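PDB 7OL1: L-threonine 3-dehydrogenase from Clostridioides difficile, which probably catalyses the NAD-dependent oxidation of L-threonine to 2-amino-3-oxobutanoate. Local coordinates for residues A[24-29]-A[91-96]; A[52-57]-A[71-76]; A[80-85]-A[123-128]; A[132-137]-A[186-191]. One frame throughout, in Å; residues are numbered along the deposited sequence.

Contact 1 (A[24-29]-A[91-96]); sequences KILITG and DTIIHL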
loop_
_atom_site.group_PDB
_atom_site.type_symbol
_atom_site.label_atom_id
_atom_site.label_comp_id
_atom_site.label_asym_id
_atom_site.label_seq_id
_atom_site.Cartn_x
_atom_site.Cartn_y
_atom_site.Cartn_z
ATOM N N LYS A 24 20.853 2.205 22.640
ATOM C CA LYS A 24 20.011 3.394 22.937
ATOM C C LYS A 24 18.789 3.417 22.007
ATOM O O LYS A 24 18.958 3.610 20.763
ATOM C CB LYS A 24 20.821 4.690 22.783
ATOM C CG LYS A 24 22.178 4.710 23.480
ATOM C CD LYS A 24 22.873 6.074 23.552
ATOM C CE LYS A 24 22.078 7.148 24.276
ATOM N NZ LYS A 24 21.756 6.782 25.668
ATOM N N ILE A 25 17.604 3.346 22.617
ATOM C CA ILE A 25 16.307 3.000 21.977
ATOM C C ILE A 25 15.299 4.145 22.176
ATOM O O ILE A 25 14.996 4.484 23.349
ATOM C CB ILE A 25 15.785 1.685 22.603
ATOM C CG1 ILE A 25 16.846 0.586 22.607
ATOM C CG2 ILE A 25 14.501 1.205 21.951
ATOM C CD1 ILE A 25 16.616 -0.458 23.688
ATOM N N LEU A 26 14.735 4.665 21.083
ATOM C CA LEU A 26 13.561 5.583 21.101
ATOM C C LEU A 26 12.324 4.758 20.755
ATOM O O LEU A 26 12.293 4.195 19.687
ATOM C CB LEU A 26 13.793 6.712 20.085
ATOM C CG LEU A 26 12.586 7.567 19.691
ATOM C CD1 LEU A 26 12.008 8.321 20.873
ATOM C CD2 LEU A 26 12.948 8.554 18.586
ATOM N N ILE A 27 11.336 4.726 21.635
ATOM C CA ILE A 27 9.984 4.168 21.377
ATOM C C ILE A 27 8.987 5.303 21.128
ATOM O O ILE A 27 8.671 6.006 22.098
ATOM C CB ILE A 27 9.524 3.329 22.583
ATOM C CG1 ILE A 27 10.590 2.317 23.010
ATOM C CG2 ILE A 27 8.192 2.667 22.267
ATOM C CD1 ILE A 27 10.284 1.680 24.337
ATOM N N THR A 28 8.453 5.424 19.908
ATOM C CA THR A 28 7.232 6.228 19.621
ATOM C C THR A 28 6.004 5.386 19.984
ATOM O O THR A 28 6.111 4.165 19.993
ATOM C CB THR A 28 7.223 6.731 18.177
ATOM O OG1 THR A 28 6.703 5.643 17.428
ATOM C CG2 THR A 28 8.584 7.153 17.652
ATOM N N GLY A 29 4.904 6.022 20.358
ATOM C CA GLY A 29 3.646 5.352 20.738
ATOM C C GLY A 29 3.793 4.535 22.008
ATOM O O GLY A 29 3.070 3.536 22.199
ATOM N N ASP A 91 20.241 4.384 18.367
ATOM C CA ASP A 91 20.685 3.448 17.295
ATOM C C ASP A 91 19.468 2.629 16.841
ATOM O O ASP A 91 19.515 2.094 15.739
ATOM C CB ASP A 91 21.851 2.572 17.771
ATOM C CG ASP A 91 21.594 1.838 19.082
ATOM O OD1 ASP A 91 20.987 0.746 19.008
ATOM O OD2 ASP A 91 21.997 2.365 20.178
ATOM N N THR A 92 18.400 2.617 17.642
ATOM C CA THR A 92 17.125 1.900 17.400
ATOM C C THR A 92 15.924 2.830 17.597
ATOM O O THR A 92 15.846 3.478 18.643
ATOM C CB THR A 92 17.020 0.738 18.384
ATOM O OG1 THR A 92 18.273 0.077 18.234
ATOM C CG2 THR A 92 15.842 -0.172 18.125
ATOM N N ILE A 93 14.987 2.830 16.650
ATOM C CA ILE A 93 13.646 3.465 16.794
ATOM C C ILE A 93 12.601 2.350 16.684
ATOM O O ILE A 93 12.559 1.688 15.666
ATOM C CB ILE A 93 13.468 4.563 15.727
ATOM C CG1 ILE A 93 14.641 5.550 15.728
ATOM C CG2 ILE A 93 12.139 5.290 15.887
ATOM C CD1 ILE A 93 14.465 6.728 14.798
ATOM N N ILE A 94 11.843 2.107 17.735
ATOM C CA ILE A 94 10.664 1.218 17.700
ATOM C C ILE A 94 9.444 2.126 17.528
ATOM O O ILE A 94 8.876 2.617 18.536
ATOM C CB ILE A 94 10.620 0.329 18.954
ATOM C CG1 ILE A 94 11.896 -0.510 19.071
ATOM C CG2 ILE A 94 9.373 -0.545 18.958
ATOM C CD1 ILE A 94 12.057 -1.174 20.404
ATOM N N HIS A 95 9.061 2.316 16.269
ATOM C CA HIS A 95 7.943 3.168 15.819
ATOM C C HIS A 95 6.592 2.498 16.053
ATOM O O HIS A 95 5.991 2.105 15.056
ATOM C CB HIS A 95 8.139 3.533 14.342
ATOM C CG HIS A 95 7.216 4.616 13.917
ATOM N ND1 HIS A 95 7.133 5.804 14.615
ATOM C CD2 HIS A 95 6.328 4.692 12.898
ATOM C CE1 HIS A 95 6.221 6.563 14.035
ATOM N NE2 HIS A 95 5.713 5.913 12.967
ATOM N N LEU A 96 6.062 2.512 17.281
ATOM C CA LEU A 96 4.680 2.035 17.564
ATOM C C LEU A 96 3.604 3.104 17.311
ATOM O O LEU A 96 2.423 2.755 17.303
ATOM C CB LEU A 96 4.536 1.567 19.010
ATOM C CG LEU A 96 5.650 0.716 19.601
ATOM C CD1 LEU A 96 5.249 0.245 21.001
ATOM C CD2 LEU A 96 5.973 -0.455 18.715
#

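Contact 2 (A[52-57]-A[71-76]); sequences IASSRR and EILDVT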
loop_
_atom_site.group_PDB
_atom_site.type_symbol
_atom_site.label_atom_id
_atom_site.label_comp_id
_atom_site.label_asym_id
_atom_site.label_seq_id
_atom_site.Cartn_x
_atom_site.Cartn_y
_atom_site.Cartn_z
ATOM N N ILE A 52 14.282 5.880 25.860
ATOM C CA ILE A 52 13.454 7.106 25.700
ATOM C C ILE A 52 12.052 6.703 25.245
ATOM O O ILE A 52 11.870 6.445 24.033
ATOM C CB ILE A 52 14.106 8.043 24.677
ATOM C CG1 ILE A 52 15.491 8.479 25.139
ATOM C CG2 ILE A 52 13.213 9.224 24.408
ATOM C CD1 ILE A 52 16.569 7.679 24.511
ATOM N N ALA A 53 11.100 6.684 26.168
ATOM C CA ALA A 53 9.664 6.552 25.853
ATOM C C ALA A 53 9.135 7.896 25.378
ATOM O O ALA A 53 9.505 8.868 25.991
ATOM C CB ALA A 53 8.910 6.102 27.063
ATOM N N SER A 54 8.296 7.910 24.344
ATOM C CA SER A 54 7.705 9.110 23.708
ATOM C C SER A 54 6.220 8.871 23.404
ATOM O O SER A 54 5.882 7.738 23.138
ATOM C CB SER A 54 8.500 9.474 22.477
ATOM O OG SER A 54 8.015 8.860 21.294
ATOM N N SER A 55 5.377 9.906 23.434
ATOM C CA SER A 55 3.921 9.854 23.132
ATOM C C SER A 55 3.425 11.253 22.765
ATOM O O SER A 55 4.104 12.190 23.108
ATOM C CB SER A 55 3.144 9.287 24.293
ATOM O OG SER A 55 1.762 9.127 23.968
ATOM N N ARG A 56 2.276 11.359 22.100
ATOM C CA ARG A 56 1.592 12.627 21.739
ATOM C C ARG A 56 1.182 13.340 23.037
ATOM O O ARG A 56 1.289 14.592 23.084
ATOM C CB ARG A 56 0.388 12.324 20.836
ATOM C CG ARG A 56 -0.243 13.544 20.181
ATOM C CD ARG A 56 -1.714 13.343 19.811
ATOM N NE ARG A 56 -2.468 14.589 19.627
ATOM C CZ ARG A 56 -2.373 15.409 18.569
ATOM N NH1 ARG A 56 -1.538 15.142 17.576
ATOM N NH2 ARG A 56 -3.115 16.504 18.508
ATOM N N ARG A 57 0.737 12.580 24.042
ATOM C CA ARG A 57 0.052 13.090 25.261
ATOM C C ARG A 57 0.355 12.115 26.394
ATOM O O ARG A 57 0.271 10.899 26.125
ATOM C CB ARG A 57 -1.477 13.172 25.101
ATOM C CG ARG A 57 -2.002 14.203 24.102
ATOM C CD ARG A 57 -3.410 13.968 23.536
ATOM N NE ARG A 57 -4.395 13.638 24.572
ATOM C CZ ARG A 57 -4.959 12.434 24.791
ATOM N NH1 ARG A 57 -4.684 11.378 24.036
ATOM N NH2 ARG A 57 -5.823 12.292 25.785
ATOM N N GLU A 71 9.379 11.833 26.766
ATOM C CA GLU A 71 9.389 13.001 25.866
ATOM C C GLU A 71 8.072 13.055 25.092
ATOM O O GLU A 71 7.756 12.115 24.391
ATOM C CB GLU A 71 10.576 12.866 24.928
ATOM C CG GLU A 71 11.897 13.026 25.656
ATOM C CD GLU A 71 12.399 14.456 25.786
ATOM O OE1 GLU A 71 13.632 14.610 25.795
ATOM O OE2 GLU A 71 11.561 15.410 25.847
ATOM N N ILE A 72 7.324 14.126 25.241
ATOM C CA ILE A 72 6.225 14.472 24.305
ATOM C C ILE A 72 6.798 14.555 22.896
ATOM O O ILE A 72 7.766 15.348 22.660
ATOM C CB ILE A 72 5.546 15.795 24.685
ATOM C CG1 ILE A 72 5.023 15.789 26.126
ATOM C CG2 ILE A 72 4.461 16.118 23.673
ATOM C CD1 ILE A 72 3.932 14.776 26.386
ATOM N N LEU A 73 6.152 13.814 21.991
ATOM C CA LEU A 73 6.494 13.733 20.546
ATOM C C LEU A 73 5.230 13.470 19.730
ATOM O O LEU A 73 4.444 12.557 20.076
ATOM C CB LEU A 73 7.532 12.639 20.325
ATOM C CG LEU A 73 7.980 12.444 18.890
ATOM C CD1 LEU A 73 8.347 13.746 18.204
ATOM C CD2 LEU A 73 9.165 11.515 18.882
ATOM N N ASP A 74 5.017 14.333 18.747
ATOM C CA ASP A 74 4.051 14.138 17.651
ATOM C C ASP A 74 4.879 13.709 16.435
ATOM O O ASP A 74 5.528 14.576 15.783
ATOM C CB ASP A 74 3.191 15.385 17.437
ATOM C CG ASP A 74 2.326 15.304 16.190
ATOM O OD1 ASP A 74 2.343 14.242 15.501
ATOM O OD2 ASP A 74 1.647 16.297 15.898
ATOM N N VAL A 75 4.837 12.418 16.126
ATOM C CA VAL A 75 5.681 11.809 15.060
ATOM C C VAL A 75 5.372 12.478 13.721
ATOM O O VAL A 75 6.209 12.351 12.806
ATOM C CB VAL A 75 5.485 10.290 15.004
ATOM C CG1 VAL A 75 6.069 9.629 16.243
ATOM C CG2 VAL A 75 4.011 9.914 14.814
ATOM N N THR A 76 4.264 13.205 13.590
ATOM C CA THR A 76 3.938 13.845 12.284
ATOM C C THR A 76 4.733 15.128 12.085
ATOM O O THR A 76 4.577 15.701 11.019
ATOM C CB THR A 76 2.456 14.193 12.136
ATOM O OG1 THR A 76 2.197 15.230 13.067
ATOM C CG2 THR A 76 1.548 13.022 12.420
#

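Contact 3 (A[80-85]-A[123-128]); sequences RFFEIA and LEIAKE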
loop_
_atom_site.group_PDB
_atom_site.type_symbol
_atom_site.label_atom_id
_atom_site.label_comp_id
_atom_site.label_asym_id
_atom_site.label_seq_id
_atom_site.Cartn_x
_atom_site.Cartn_y
_atom_site.Cartn_z
ATOM N N ARG A 80 10.736 17.726 15.018
ATOM C CA ARG A 80 10.825 17.450 16.482
ATOM C C ARG A 80 11.229 15.980 16.662
ATOM O O ARG A 80 12.061 15.696 17.552
ATOM C CB ARG A 80 9.545 17.840 17.224
ATOM C CG ARG A 80 9.434 17.215 18.604
ATOM C CD ARG A 80 9.621 18.064 19.856
ATOM N NE ARG A 80 10.981 18.534 19.933
ATOM C CZ ARG A 80 11.739 18.630 21.035
ATOM N NH1 ARG A 80 11.326 18.252 22.237
ATOM N NH2 ARG A 80 12.960 19.109 20.888
ATOM N N PHE A 81 10.699 15.086 15.822
ATOM C CA PHE A 81 11.029 13.639 15.828
ATOM C C PHE A 81 12.542 13.524 15.718
ATOM O O PHE A 81 13.177 12.832 16.562
ATOM C CB PHE A 81 10.313 12.942 14.667
ATOM C CG PHE A 81 10.178 11.439 14.701
ATOM C CD1 PHE A 81 11.072 10.632 15.383
ATOM C CD2 PHE A 81 9.172 10.827 13.964
ATOM C CE1 PHE A 81 10.922 9.259 15.379
ATOM C CE2 PHE A 81 9.038 9.456 13.950
ATOM C CZ PHE A 81 9.912 8.681 14.661
ATOM N N PHE A 82 13.117 14.222 14.739
ATOM C CA PHE A 82 14.586 14.216 14.486
ATOM C C PHE A 82 15.324 14.782 15.704
ATOM O O PHE A 82 16.378 14.249 16.080
ATOM C CB PHE A 82 14.899 15.047 13.249
ATOM C CG PHE A 82 16.356 15.173 12.899
ATOM C CD1 PHE A 82 17.074 14.084 12.438
ATOM C CD2 PHE A 82 16.992 16.406 12.939
ATOM C CE1 PHE A 82 18.409 14.216 12.071
ATOM C CE2 PHE A 82 18.320 16.536 12.565
ATOM C CZ PHE A 82 19.033 15.437 12.145
ATOM N N GLU A 83 14.784 15.847 16.306
ATOM C CA GLU A 83 15.422 16.481 17.476
ATOM C C GLU A 83 15.616 15.407 18.544
ATOM O O GLU A 83 16.731 15.348 19.147
ATOM C CB GLU A 83 14.614 17.692 17.960
ATOM C CG GLU A 83 14.771 18.898 17.049
ATOM C CD GLU A 83 14.166 20.219 17.487
ATOM O OE1 GLU A 83 13.234 20.238 18.336
ATOM O OE2 GLU A 83 14.647 21.238 16.961
ATOM N N ILE A 84 14.579 14.608 18.803
ATOM C CA ILE A 84 14.601 13.633 19.933
ATOM C C ILE A 84 15.486 12.442 19.573
ATOM O O ILE A 84 16.196 11.971 20.455
ATOM C CB ILE A 84 13.188 13.254 20.367
ATOM C CG1 ILE A 84 12.570 14.452 21.085
ATOM C CG2 ILE A 84 13.185 12.018 21.251
ATOM C CD1 ILE A 84 11.124 14.628 20.769
ATOM N N ALA A 85 15.548 12.043 18.312
ATOM C CA ALA A 85 16.526 11.027 17.873
ATOM C C ALA A 85 17.940 11.515 18.188
ATOM O O ALA A 85 18.685 10.723 18.776
ATOM C CB ALA A 85 16.381 10.711 16.403
ATOM N N LEU A 123 11.201 6.982 8.827
ATOM C CA LEU A 123 12.050 6.230 7.877
ATOM C C LEU A 123 13.139 7.187 7.407
ATOM O O LEU A 123 14.308 6.776 7.328
ATOM C CB LEU A 123 11.217 5.663 6.721
ATOM C CG LEU A 123 10.394 4.420 7.068
ATOM C CD1 LEU A 123 9.381 4.112 5.988
ATOM C CD2 LEU A 123 11.294 3.210 7.291
ATOM N N GLU A 124 12.762 8.440 7.160
ATOM C CA GLU A 124 13.689 9.481 6.635
ATOM C C GLU A 124 14.727 9.750 7.734
ATOM O O GLU A 124 15.928 9.926 7.389
ATOM C CB GLU A 124 12.908 10.706 6.147
ATOM C CG GLU A 124 12.396 10.580 4.720
ATOM C CD GLU A 124 13.475 10.698 3.657
ATOM O OE1 GLU A 124 13.454 9.898 2.657
ATOM O OE2 GLU A 124 14.340 11.596 3.823
ATOM N N ILE A 125 14.310 9.720 9.004
ATOM C CA ILE A 125 15.248 9.885 10.148
ATOM C C ILE A 125 16.219 8.703 10.147
ATOM O O ILE A 125 17.431 8.939 10.178
ATOM C CB ILE A 125 14.477 10.014 11.467
ATOM C CG1 ILE A 125 13.792 11.375 11.571
ATOM C CG2 ILE A 125 15.407 9.779 12.633
ATOM C CD1 ILE A 125 12.727 11.456 12.627
ATOM N N ALA A 126 15.708 7.472 10.082
ATOM C CA ALA A 126 16.519 6.233 10.128
ATOM C C ALA A 126 17.482 6.203 8.939
ATOM O O ALA A 126 18.654 5.847 9.121
ATOM C CB ALA A 126 15.613 5.048 10.130
ATOM N N LYS A 127 17.017 6.619 7.766
ATOM C CA LYS A 127 17.879 6.769 6.563
ATOM C C LYS A 127 19.066 7.676 6.906
ATOM O O LYS A 127 20.171 7.362 6.464
ATOM C CB LYS A 127 17.086 7.340 5.381
ATOM C CG LYS A 127 17.845 7.422 4.061
ATOM C CD LYS A 127 17.119 8.177 2.955
ATOM C CE LYS A 127 18.052 8.604 1.841
ATOM N NZ LYS A 127 17.344 9.123 0.645
ATOM N N GLU A 128 18.835 8.768 7.645
ATOM C CA GLU A 128 19.840 9.841 7.856
ATOM C C GLU A 128 20.809 9.413 8.957
ATOM O O GLU A 128 21.974 9.751 8.836
ATOM C CB GLU A 128 19.190 11.184 8.196
ATOM C CG GLU A 128 20.115 12.378 7.983
ATOM C CD GLU A 128 19.477 13.753 8.147
ATOM O OE1 GLU A 128 18.246 13.911 7.881
ATOM O OE2 GLU A 128 20.215 14.676 8.547
#

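Contact 4 (A[132-137]-A[186-191]); sequences KFFTPS and RGVRFP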
loop_
_atom_site.group_PDB
_atom_site.type_symbol
_atom_site.label_atom_id
_atom_site.label_comp_id
_atom_site.label_asym_id
_atom_site.label_seq_id
_atom_site.Cartn_x
_atom_site.Cartn_y
_atom_site.Cartn_z
ATOM N N LYS A 132 18.331 1.322 13.266
ATOM C CA LYS A 132 17.431 0.166 13.243
ATOM C C LYS A 132 16.031 0.750 13.356
ATOM O O LYS A 132 15.827 1.616 14.218
ATOM C CB LYS A 132 17.807 -0.785 14.384
ATOM C CG LYS A 132 19.208 -1.374 14.253
ATOM C CD LYS A 132 19.481 -2.499 15.220
ATOM C CE LYS A 132 20.341 -2.067 16.385
ATOM N NZ LYS A 132 21.771 -1.999 16.001
ATOM N N PHE A 133 15.123 0.294 12.505
ATOM C CA PHE A 133 13.749 0.823 12.415
ATOM C C PHE A 133 12.748 -0.344 12.417
ATOM O O PHE A 133 12.552 -1.045 11.402
ATOM C CB PHE A 133 13.635 1.769 11.213
ATOM C CG PHE A 133 12.395 2.622 11.314
ATOM C CD1 PHE A 133 12.407 3.807 12.020
ATOM C CD2 PHE A 133 11.187 2.189 10.793
ATOM C CE1 PHE A 133 11.258 4.566 12.145
ATOM C CE2 PHE A 133 10.035 2.942 10.938
ATOM C CZ PHE A 133 10.072 4.128 11.622
ATOM N N PHE A 134 12.099 -0.530 13.555
ATOM C CA PHE A 134 11.029 -1.519 13.757
ATOM C C PHE A 134 9.657 -0.840 13.702
ATOM O O PHE A 134 9.401 -0.013 14.524
ATOM C CB PHE A 134 11.219 -2.221 15.089
ATOM C CG PHE A 134 10.234 -3.334 15.316
ATOM C CD1 PHE A 134 8.967 -3.059 15.810
ATOM C CD2 PHE A 134 10.564 -4.635 15.002
ATOM C CE1 PHE A 134 8.056 -4.073 16.023
ATOM C CE2 PHE A 134 9.651 -5.650 15.208
ATOM C CZ PHE A 134 8.406 -5.367 15.724
ATOM N N THR A 135 8.803 -1.268 12.776
ATOM C CA THR A 135 7.375 -0.921 12.663
ATOM C C THR A 135 6.530 -2.181 12.811
ATOM O O THR A 135 6.682 -3.126 12.060
ATOM C CB THR A 135 7.059 -0.391 11.267
ATOM O OG1 THR A 135 8.238 0.235 10.750
ATOM C CG2 THR A 135 5.835 0.498 11.269
ATOM N N PRO A 136 5.577 -2.229 13.748
ATOM C CA PRO A 136 4.640 -3.330 13.815
ATOM C C PRO A 136 3.579 -3.164 12.731
ATOM O O PRO A 136 3.308 -2.060 12.393
ATOM C CB PRO A 136 4.001 -3.192 15.193
ATOM C CG PRO A 136 4.101 -1.721 15.519
ATOM C CD PRO A 136 5.314 -1.205 14.770
ATOM N N SER A 137 3.120 -4.292 12.191
ATOM C CA SER A 137 2.015 -4.454 11.219
ATOM C C SER A 137 0.973 -5.337 11.888
ATOM O O SER A 137 1.068 -5.458 13.103
ATOM C CB SER A 137 2.509 -5.020 9.926
ATOM O OG SER A 137 1.489 -4.952 8.948
ATOM N N ARG A 186 12.479 -3.633 9.704
ATOM C CA ARG A 186 11.964 -4.959 10.096
ATOM C C ARG A 186 10.644 -4.831 10.845
ATOM O O ARG A 186 10.441 -3.794 11.497
ATOM C CB ARG A 186 12.920 -5.642 11.077
ATOM C CG ARG A 186 14.321 -5.863 10.524
ATOM C CD ARG A 186 15.179 -6.497 11.588
ATOM N NE ARG A 186 16.581 -6.416 11.203
ATOM C CZ ARG A 186 17.548 -7.217 11.668
ATOM N NH1 ARG A 186 17.301 -8.166 12.568
ATOM N NH2 ARG A 186 18.772 -7.046 11.222
ATOM N N GLY A 187 9.816 -5.880 10.848
ATOM C CA GLY A 187 8.549 -5.815 11.594
ATOM C C GLY A 187 7.833 -7.136 11.681
ATOM O O GLY A 187 8.214 -8.073 11.008
ATOM N N VAL A 188 6.767 -7.176 12.462
ATOM C CA VAL A 188 5.958 -8.400 12.634
ATOM C C VAL A 188 4.508 -8.003 12.431
ATOM O O VAL A 188 4.188 -6.855 12.693
ATOM C CB VAL A 188 6.192 -9.025 14.015
ATOM C CG1 VAL A 188 7.648 -9.432 14.197
ATOM C CG2 VAL A 188 5.730 -8.100 15.126
ATOM N N ARG A 189 3.703 -8.933 11.931
ATOM C CA ARG A 189 2.233 -8.833 11.911
ATOM C C ARG A 189 1.728 -9.469 13.201
ATOM O O ARG A 189 1.625 -10.688 13.280
ATOM C CB ARG A 189 1.654 -9.492 10.658
ATOM C CG ARG A 189 2.375 -9.136 9.365
ATOM C CD ARG A 189 1.535 -9.563 8.172
ATOM N NE ARG A 189 2.120 -9.151 6.911
ATOM C CZ ARG A 189 2.718 -9.939 6.033
ATOM N NH1 ARG A 189 2.819 -11.247 6.235
ATOM N NH2 ARG A 189 3.183 -9.402 4.920
ATOM N N PHE A 190 1.451 -8.649 14.193
ATOM C CA PHE A 190 0.817 -9.095 15.449
ATOM C C PHE A 190 -0.611 -9.547 15.177
ATOM O O PHE A 190 -1.394 -8.912 14.461
ATOM C CB PHE A 190 0.830 -7.999 16.515
ATOM C CG PHE A 190 2.196 -7.697 17.050
ATOM C CD1 PHE A 190 2.888 -8.643 17.777
ATOM C CD2 PHE A 190 2.800 -6.477 16.800
ATOM C CE1 PHE A 190 4.159 -8.372 18.258
ATOM C CE2 PHE A 190 4.070 -6.209 17.283
ATOM C CZ PHE A 190 4.740 -7.150 18.022
ATOM N N PRO A 191 -0.983 -10.660 15.817
ATOM C CA PRO A 191 -2.380 -11.015 15.978
ATOM C C PRO A 191 -2.972 -10.280 17.174
ATOM O O PRO A 191 -2.305 -9.437 17.722
ATOM C CB PRO A 191 -2.273 -12.500 16.329
ATOM C CG PRO A 191 -0.997 -12.593 17.144
ATOM C CD PRO A 191 -0.064 -11.626 16.445
#

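Contact 1 (A[24-29]-A[91-96])
K24-G29 and D91-L96 are neighbouring strands at the middle of the Rossmann sheet, and their segments run only 14° from parallel. Residues I25 to T28 pair in register with T92 to H95. The two inner backbone bonds are good ones: L26 N reaches T92 O at 2.9 Å, and I94 N returns to L26 O at 2.9 Å. Beyond them the pairing weakens, T28 N to I94 O being a weak bond of 3.2 Å and the closing bond from L96 N to T28 O weak as well. At the opening end the carboxylate of D91 takes over: OD2 accepts K24 N at 2.7 Å on its syn side, somewhat out of the carboxylate plane, while D91 N gives to K24 O at 2.8 Å. The same K24 O also receives a weak bond from T92 N. D91 OD1, in turn, accepts T92 OG1 and K23 N, so both oxygens of D91 hold backbone N-H groups just ahead of strand 25-28.

The face bearing I25, I27, T92 and I94 is mostly apolar. I25 CG2 meets I94 CD1 at 3.7 Å, and I27 lies alongside L96, pointing the same way, with its CG2 4.0 Å from L96 CD1. On the other face T28 and H95 make the polar pair. The T28 hydroxyl lies between the backbone N and the carbonyl carbon (chi1 83°), obliquely beside the imidazole, with CG2 at the ring edge; H95 ND1 to OG1 is 2.9 Å, but the angle of 116° makes the bond weak. A97 N is the stronger partner of OG1. T28 and G29 lead into the glycine-rich turn after the first strand, and the arrangement is typical of a Rossmann dinucleotide-binding fold.

Contact 2 (A[52-57]-A[71-76])
S54 and L73 mark the close-packed side of this contact, R56 and D74 its loose side. On the inner side S54 and S55 pair in parallel with E71 and I72. E71 N binds A53 O at 3.1 Å, S55 N returns only weakly to E71 O at 3.4 Å, and L73 N reaches S55 O at 2.8 Å in a nearly straight bond (172°). L73 CD2 sits 3.8 Å from S54 OG, whose own hydrogen bond goes to I27 O of the adjacent strand; the leucine also packs on F81 and I84 of helix 78-87. I72 lies on the outer side, its CG2 being 3.6 Å from R56 O.

Toward solvent the two chains hold each other little. R56 is extended from CG to NE and runs beside D74, but NH1 to D74 OD2 is a long salt bridge of 3.8 Å, the guanidinium and carboxylate planes lie 61° apart, and the arginine is poorly ordered. D74 is tied more firmly within its own segment: T76 N, at 2.9 Å, and T76 OG1 both come to OD1 from one face of the carboxylate plane, the former closing an Asx turn. The geometry is consistent with cohesion mainly through backbone bonds and the S54-L73 packing, the long ion pair probably adding little.

Contact 3 (A[80-85]-A[123-128])
I125 is the residue through which residues 123-128 of helix 108-129 meet F81, F82 and A85, which lie in residues 80-85 of helix 78-87. The two segment axes cross at -40° and come within 10.2 Å. Just ahead of it, E124 turns elsewhere and hydrogen-bonds Y177 OH through OE1.

I125 itself carries the largest share of the area buried here, and its two branches divide the work. CG1 stands anti to the carbonyl carbon (chi1 -73°), which sends the longer branch into the other helix: CD1 lies over one face of the F81 ring, 3.6 Å from the centroid and 30° off the normal, a CH-pi contact. On the way CG1 passes 4.2 Å from F82 CB. The shorter branch, CG2, rests on the methyl of A85, with CG2 to CB at 4.0 Å.

K127 then makes a cation-pi contact with F181. E128, its chain extended beyond CG, reaches across toward the F82 ring, and OE2 comes to 3.9 Å from F82 CZ in an oblique approach on the solvent side.

F81 also packs on L26 and T28 of strand 25-28. No hydrogen bond or salt bridge joins the two segments; the evidence is consistent with mainly apolar packing centred on I125, with E128 brushing F82 at the edge.

Contact 4 (A[132-137]-A[186-191])
F133-S137 and R186-F190 pair in parallel, their end-to-end directions 30° apart, but the pairing is interrupted at T135-P136 and G187-V188, and the backbone hydrogen bonds fall into two groups. In the first, R186 N gives to F133 O at 3.1 Å and T135 N to R186 O at 3.3 Å. In the second, S137 N binds V188 O at 2.8 Å, followed by a weak bond from F190 N to S137 O at 3.4 Å. Between the groups P136 has no N-H to give, and T135 O meets G187 CA at 3.3 Å in a CA-H...O contact.

Apolar and ring contacts span the interruption. F134, with CG anti to its nitrogen (chi1 -175°), brings its ring obliquely beside G187, an off-centre CH-pi contact with CA 4.2 Å from the centroid; V188 CG2 touches F134 CZ at the ring edge, 3.9 Å away. P136 CB approaches the F190 ring in its plane, 3.7 Å from CE2.

The polar ends are buried and find partners outside the two segments. S137 OG binds E171 OE1 while R189 NH2 forms a salt bridge with E171 OE2, so a single carboxylate of helix 162-181 engages both strands. R186 pairs with D184 and reaches L246 O.

Helix 236-248 packs on F134, V188 and F190; on the other side F133 and T135 meet helix 108-129, and T135 and S137 touch K167 of helix 162-181, the lysine of the sequence's YxxxK motif. Beyond the other edge, K132 and F134 bond to D91, I93 and H95.

Contacts 1, 2 and 4 are three strand pairings of a single sheet, whose order 69-72, 51-55, 25-28, 92-95, 132-138, 184-194 is the Rossmann arrangement. Contact 2 is nested along the chain within the loop closed by contact 1, their centres 10 Å apart. Contact 4 follows in the chain, centre to centre 12 Å from contact 1 and 19 Å from contact 2, which it does not touch. Contact 3 is part of the helical layer on one face, its centre 10, 13 and 18 Å from those of contacts 1, 2 and 4, with I125 on I93 and L123 on F133; its segments alternate with those of contact 1, as beta-alpha-beta crossovers require. Together they frame the dinucleotide-binding fold expected for this family.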